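Local structure of MutT/nudix family protein (Deinococcus radiodurans, 2W4E) at residues R30-A38 with I123-T131. The protein probably hydrolyses ADP-ribose with magnesium, as a Nudix-family pyrophosphatase, this chain being an N-terminally truncated form that holds the Nudix domain. Sequence-based numbering, arbitrary orientation.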
ATOM      1  N   ARG A  30       4.002  17.790  10.848  1.00 24.54           N
ATOM      2  CA  ARG A  30       3.986  18.435  12.195  1.00 24.52           C
ATOM      3  C   ARG A  30       2.882  17.849  13.050  1.00 24.82           C
ATOM      4  O   ARG A  30       2.194  18.569  13.767  1.00 24.69           O
ATOM      5  CB  ARG A  30       3.796  19.958  12.113  1.00 24.17           C
ATOM      6  CG  ARG A  30       4.879  20.648  11.330  1.00 25.51           C
ATOM      7  CD  ARG A  30       6.246  20.445  11.948  1.00 27.35           C
ATOM      8  NE  ARG A  30       7.265  21.057  11.074  1.00 33.88           N
ATOM      9  CZ  ARG A  30       7.657  22.328  11.137  1.00 37.01           C
ATOM     10  NH1 ARG A  30       7.137  23.152  12.040  1.00 39.13           N
ATOM     11  NH2 ARG A  30       8.592  22.778  10.300  1.00 39.19           N
ATOM     12  N   ALA A  31       2.675  16.553  12.928  1.00 23.99           N
ATOM     13  CA  ALA A  31       1.598  15.883  13.666  1.00 24.60           C
ATOM     14  C   ALA A  31       1.953  14.417  13.763  1.00 25.43           C
ATOM     15  O   ALA A  31       2.854  13.935  13.045  1.00 26.70           O
ATOM     16  CB  ALA A  31       0.304  16.022  12.964  1.00 23.68           C
ATOM     17  N   THR A  32       1.239  13.713  14.624  1.00 25.01           N
ATOM     18  CA  THR A  32       1.385  12.261  14.747  1.00 24.58           C
ATOM     19  C   THR A  32       0.480  11.574  13.723  1.00 24.12           C
ATOM     20  O   THR A  32      -0.465  12.189  13.143  1.00 23.63           O
ATOM     21  CB  THR A  32       1.089  11.768  16.192  1.00 25.24           C
ATOM     22  OG1 THR A  32      -0.298  11.937  16.505  1.00 24.38           O
ATOM     23  CG2 THR A  32       1.937  12.531  17.209  1.00 26.82           C
ATOM     24  N   ILE A  33       0.773  10.309  13.462  1.00 22.64           N
ATOM     25  CA  ILE A  33      -0.026   9.516  12.542  1.00 22.80           C
ATOM     26  C   ILE A  33       0.049   8.051  12.983  1.00 23.13           C
ATOM     27  O   ILE A  33       1.079   7.604  13.496  1.00 23.42           O
ATOM     28  CB  ILE A  33       0.395   9.730  11.046  1.00 22.52           C
ATOM     29  CG1 ILE A  33      -0.426   8.831  10.103  1.00 21.79           C
ATOM     30  CG2 ILE A  33       1.915   9.547  10.866  1.00 23.09           C
ATOM     31  CD1 ILE A  33      -0.379   9.180   8.606  1.00 22.79           C
ATOM     32  N   THR A  34      -1.069   7.346  12.818  1.00 23.19           N
ATOM     33  CA  THR A  34      -1.206   5.935  13.178  1.00 24.27           C
ATOM     34  C   THR A  34      -0.432   5.071  12.167  1.00 23.59           C
ATOM     35  O   THR A  34      -0.668   5.155  10.929  1.00 24.10           O
ATOM     36  CB  THR A  34      -2.705   5.517  13.177  1.00 24.72           C
ATOM     37  OG1 THR A  34      -3.391   6.337  14.114  1.00 25.54           O
ATOM     38  CG2 THR A  34      -2.859   4.084  13.651  1.00 28.12           C
ATOM     39  N   GLU A  35       0.495   4.280  12.692  1.00 21.66           N
ATOM     40  CA  GLU A  35       1.355   3.422  11.883  1.00 22.43           C
ATOM     41  C   GLU A  35       1.487   2.043  12.520  1.00 22.32           C
ATOM     42  O   GLU A  35       1.235   1.872  13.727  1.00 22.00           O
ATOM     43  CB  GLU A  35       2.754   4.031  11.772  1.00 22.17           C
ATOM     44  CG  GLU A  35       2.771   5.416  11.116  1.00 26.29           C
ATOM     45  CD  GLU A  35       4.149   6.039  11.122  1.00 32.18           C
ATOM     46  OE1 GLU A  35       4.938   5.751  12.059  1.00 35.92           O
ATOM     47  OE2 GLU A  35       4.448   6.808  10.194  1.00 34.27           O
ATOM     48  N   ILE A  36       1.879   1.065  11.716  1.00 21.95           N
ATOM     49  CA  ILE A  36       2.424  -0.204  12.287  1.00 21.42           C
ATOM     50  C   ILE A  36       3.914  -0.005  12.654  1.00 21.35           C
ATOM     51  O   ILE A  36       4.453   1.091  12.465  1.00 21.97           O
ATOM     52  CB  ILE A  36       2.189  -1.430  11.343  1.00 20.22           C
ATOM     53  CG1 ILE A  36       2.917  -1.260  10.005  1.00 21.64           C
ATOM     54  CG2 ILE A  36       0.656  -1.691  11.130  1.00 21.50           C
ATOM     55  CD1 ILE A  36       2.940  -2.616   9.160  1.00 20.36           C
ATOM     56  N   VAL A  37       4.564  -1.030  13.216  1.00 20.76           N
ATOM     57  CA  VAL A  37       5.971  -0.965  13.608  1.00 21.20           C
ATOM     58  C   VAL A  37       6.845  -0.972  12.378  1.00 22.18           C
ATOM     59  O   VAL A  37       6.536  -1.678  11.423  1.00 23.97           O
ATOM     60  CB  VAL A  37       6.330  -2.174  14.550  1.00 20.98           C
ATOM     61  CG1 VAL A  37       7.830  -2.225  14.849  1.00 21.89           C
ATOM     62  CG2 VAL A  37       5.536  -2.060  15.859  1.00 20.90           C
ATOM     63  N   ALA A  38       7.934  -0.200  12.380  1.00 22.64           N
ATOM     64  CA  ALA A  38       8.828  -0.211  11.230  1.00 23.44           C
ATOM     65  C   ALA A  38      10.177   0.393  11.567  1.00 24.04           C
ATOM     66  O   ALA A  38      10.290   1.188  12.501  1.00 24.36           O
ATOM     67  CB  ALA A  38       8.187   0.574  10.048  1.00 23.16           C
ATOM     68  N   ILE A 123      -6.769   5.276   8.001  1.00 23.51           N
ATOM     69  CA  ILE A 123      -5.333   4.956   8.046  1.00 22.54           C
ATOM     70  C   ILE A 123      -4.672   5.564   6.782  1.00 21.88           C
ATOM     71  O   ILE A 123      -4.659   4.939   5.719  1.00 22.39           O
ATOM     72  CB  ILE A 123      -5.064   3.422   8.033  1.00 21.12           C
ATOM     73  CG1 ILE A 123      -5.982   2.660   9.013  1.00 25.64           C
ATOM     74  CG2 ILE A 123      -3.576   3.124   8.301  1.00 22.68           C
ATOM     75  CD1 ILE A 123      -5.398   2.383  10.316  1.00 28.79           C
ATOM     76  N   GLN A 124      -4.127   6.764   6.916  1.00 21.44           N
ATOM     77  CA  GLN A 124      -3.600   7.497   5.763  1.00 21.66           C
ATOM     78  C   GLN A 124      -2.155   7.084   5.497  1.00 20.71           C
ATOM     79  O   GLN A 124      -1.633   7.438   4.465  1.00 20.67           O
ATOM     80  CB  GLN A 124      -3.650   9.011   5.998  1.00 21.84           C
ATOM     81  CG  GLN A 124      -5.054   9.624   6.263  1.00 19.99           C
ATOM     82  CD  GLN A 124      -4.871  10.871   7.103  1.00 25.68           C
ATOM     83  OE1 GLN A 124      -4.369  10.788   8.216  1.00 25.59           O
ATOM     84  NE2 GLN A 124      -5.186  12.039   6.535  1.00 25.96           N
ATOM     85  N   ASP A 125      -1.505   6.370   6.420  1.00 20.59           N
ATOM     86  CA  ASP A 125      -0.123   5.898   6.168  1.00 22.16           C
ATOM     87  C   ASP A 125      -0.149   4.804   5.095  1.00 22.12           C
ATOM     88  O   ASP A 125      -0.724   3.734   5.314  1.00 23.49           O
ATOM     89  CB  ASP A 125       0.597   5.402   7.428  1.00 23.14           C
ATOM     90  CG  ASP A 125       2.051   5.023   7.150  1.00 26.60           C
ATOM     91  OD1 ASP A 125       2.829   5.902   6.734  1.00 29.54           O
ATOM     92  OD2 ASP A 125       2.430   3.853   7.288  1.00 29.08           O
ATOM     93  N   GLY A 126       0.424   5.082   3.925  1.00 21.05           N
ATOM     94  CA  GLY A 126       0.377   4.094   2.821  1.00 21.11           C
ATOM     95  C   GLY A 126       1.035   2.731   3.130  1.00 21.29           C
ATOM     96  O   GLY A 126       0.396   1.690   2.953  1.00 22.27           O
ATOM     97  N   PRO A 127       2.302   2.724   3.566  1.00 21.08           N
ATOM     98  CA  PRO A 127       2.981   1.428   3.872  1.00 21.20           C
ATOM     99  C   PRO A 127       2.231   0.591   4.934  1.00 20.08           C
ATOM    100  O   PRO A 127       2.119  -0.646   4.792  1.00 19.91           O
ATOM    101  CB  PRO A 127       4.354   1.852   4.389  1.00 20.70           C
ATOM    102  CG  PRO A 127       4.631   3.210   3.719  1.00 22.71           C
ATOM    103  CD  PRO A 127       3.238   3.872   3.648  1.00 21.84           C
ATOM    104  N   SER A 128       1.709   1.247   5.962  1.00 19.57           N
ATOM    105  CA  SER A 128       0.885   0.553   6.959  1.00 20.20           C
ATOM    106  C   SER A 128      -0.388   0.050   6.374  1.00 19.44           C
ATOM    107  O   SER A 128      -0.772  -1.077   6.674  1.00 19.57           O
ATOM    108  CB  SER A 128       0.571   1.411   8.211  1.00 19.37           C
ATOM    109  OG  SER A 128       1.784   1.824   8.838  1.00 19.84           O
ATOM    110  N   SER A 129      -1.059   0.865   5.549  1.00 19.28           N
ATOM    111  CA  SER A 129      -2.339   0.393   4.952  1.00 19.65           C
ATOM    112  C   SER A 129      -2.084  -0.799   4.044  1.00 18.01           C
ATOM    113  O   SER A 129      -2.865  -1.734   4.039  1.00 17.14           O
ATOM    114  CB  SER A 129      -3.063   1.472   4.102  1.00 20.12           C
ATOM    115  OG  SER A 129      -3.373   2.579   4.904  1.00 23.89           O
ATOM    116  N   LEU A 130      -1.013  -0.750   3.254  1.00 17.99           N
ATOM    117  CA  LEU A 130      -0.801  -1.833   2.284  1.00 18.61           C
ATOM    118  C   LEU A 130      -0.513  -3.124   3.071  1.00 18.91           C
ATOM    119  O   LEU A 130      -0.955  -4.184   2.698  1.00 19.31           O
ATOM    120  CB  LEU A 130       0.372  -1.520   1.331  1.00 18.38           C
ATOM    121  CG  LEU A 130       0.778  -2.603   0.323  1.00 19.01           C
ATOM    122  CD1 LEU A 130      -0.451  -3.218  -0.470  1.00 17.73           C
ATOM    123  CD2 LEU A 130       1.796  -2.045  -0.642  1.00 18.68           C
ATOM    124  N   THR A 131       0.231  -3.019   4.170  1.00 18.30           N
ATOM    125  CA  THR A 131       0.565  -4.226   4.959  1.00 18.06           C
ATOM    126  C   THR A 131      -0.714  -4.842   5.531  1.00 18.30           C
ATOM    127  O   THR A 131      -0.875  -6.076   5.552  1.00 17.68           O
ATOM    128  CB  THR A 131       1.573  -3.871   6.057  1.00 16.45           C
ATOM    129  OG1 THR A 131       2.744  -3.353   5.433  1.00 18.73           O
ATOM    130  CG2 THR A 131       1.976  -5.121   6.929  1.00 17.55           C
TER
HETATM  131  O   HOH W   1      -2.393   6.197   9.263  1.00 22.94           O
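Ile36 N donates to Ser128 OG at 3.0 Å with an N-H...O angle of 167°, the one direct hydrogen bond between segment 30-38 and the start of helix 126-141. Ser128 OG in turn donates to Asp125 OD2 at 2.6 Å, on the anti side of the carboxylate, so it links the Ile36 amide to the helix N-cap. Asp125 OD2 also accepts from Ser128 N, 3.0 Å away and well above the carboxylate plane; CG lies anti to the backbone N (chi1 -176°), which swings the acid over the first turn as a capping residue.

Packing is tightest one helical turn on, where Ile36 CD1 presses against Thr131 CG2 at 3.5 Å, shorter than usual carbon contact; Leu11 and Leu21 also touch Ile36. Toward exposed Gln124, which packs on Tyr73 of the second subunit, Ile33 CD1 still meets Asp125 N at 3.7 Å, but a water bridges Thr34 O (2.6 Å from it) and Asp125 N.

The Glu35 and Asp125 carboxylates approach, OE2 to OD1 3.9 Å, with planes 55° apart. Where strand 31-35 of the three-stranded antiparallel sheet turns into strand 37-40 of the mixed sheet, against this helix N-terminus, that like-charged approach is probably offset by the Arg26 salt bridge to Glu35 OE2 and Ser128's two donors to Asp125 OD2.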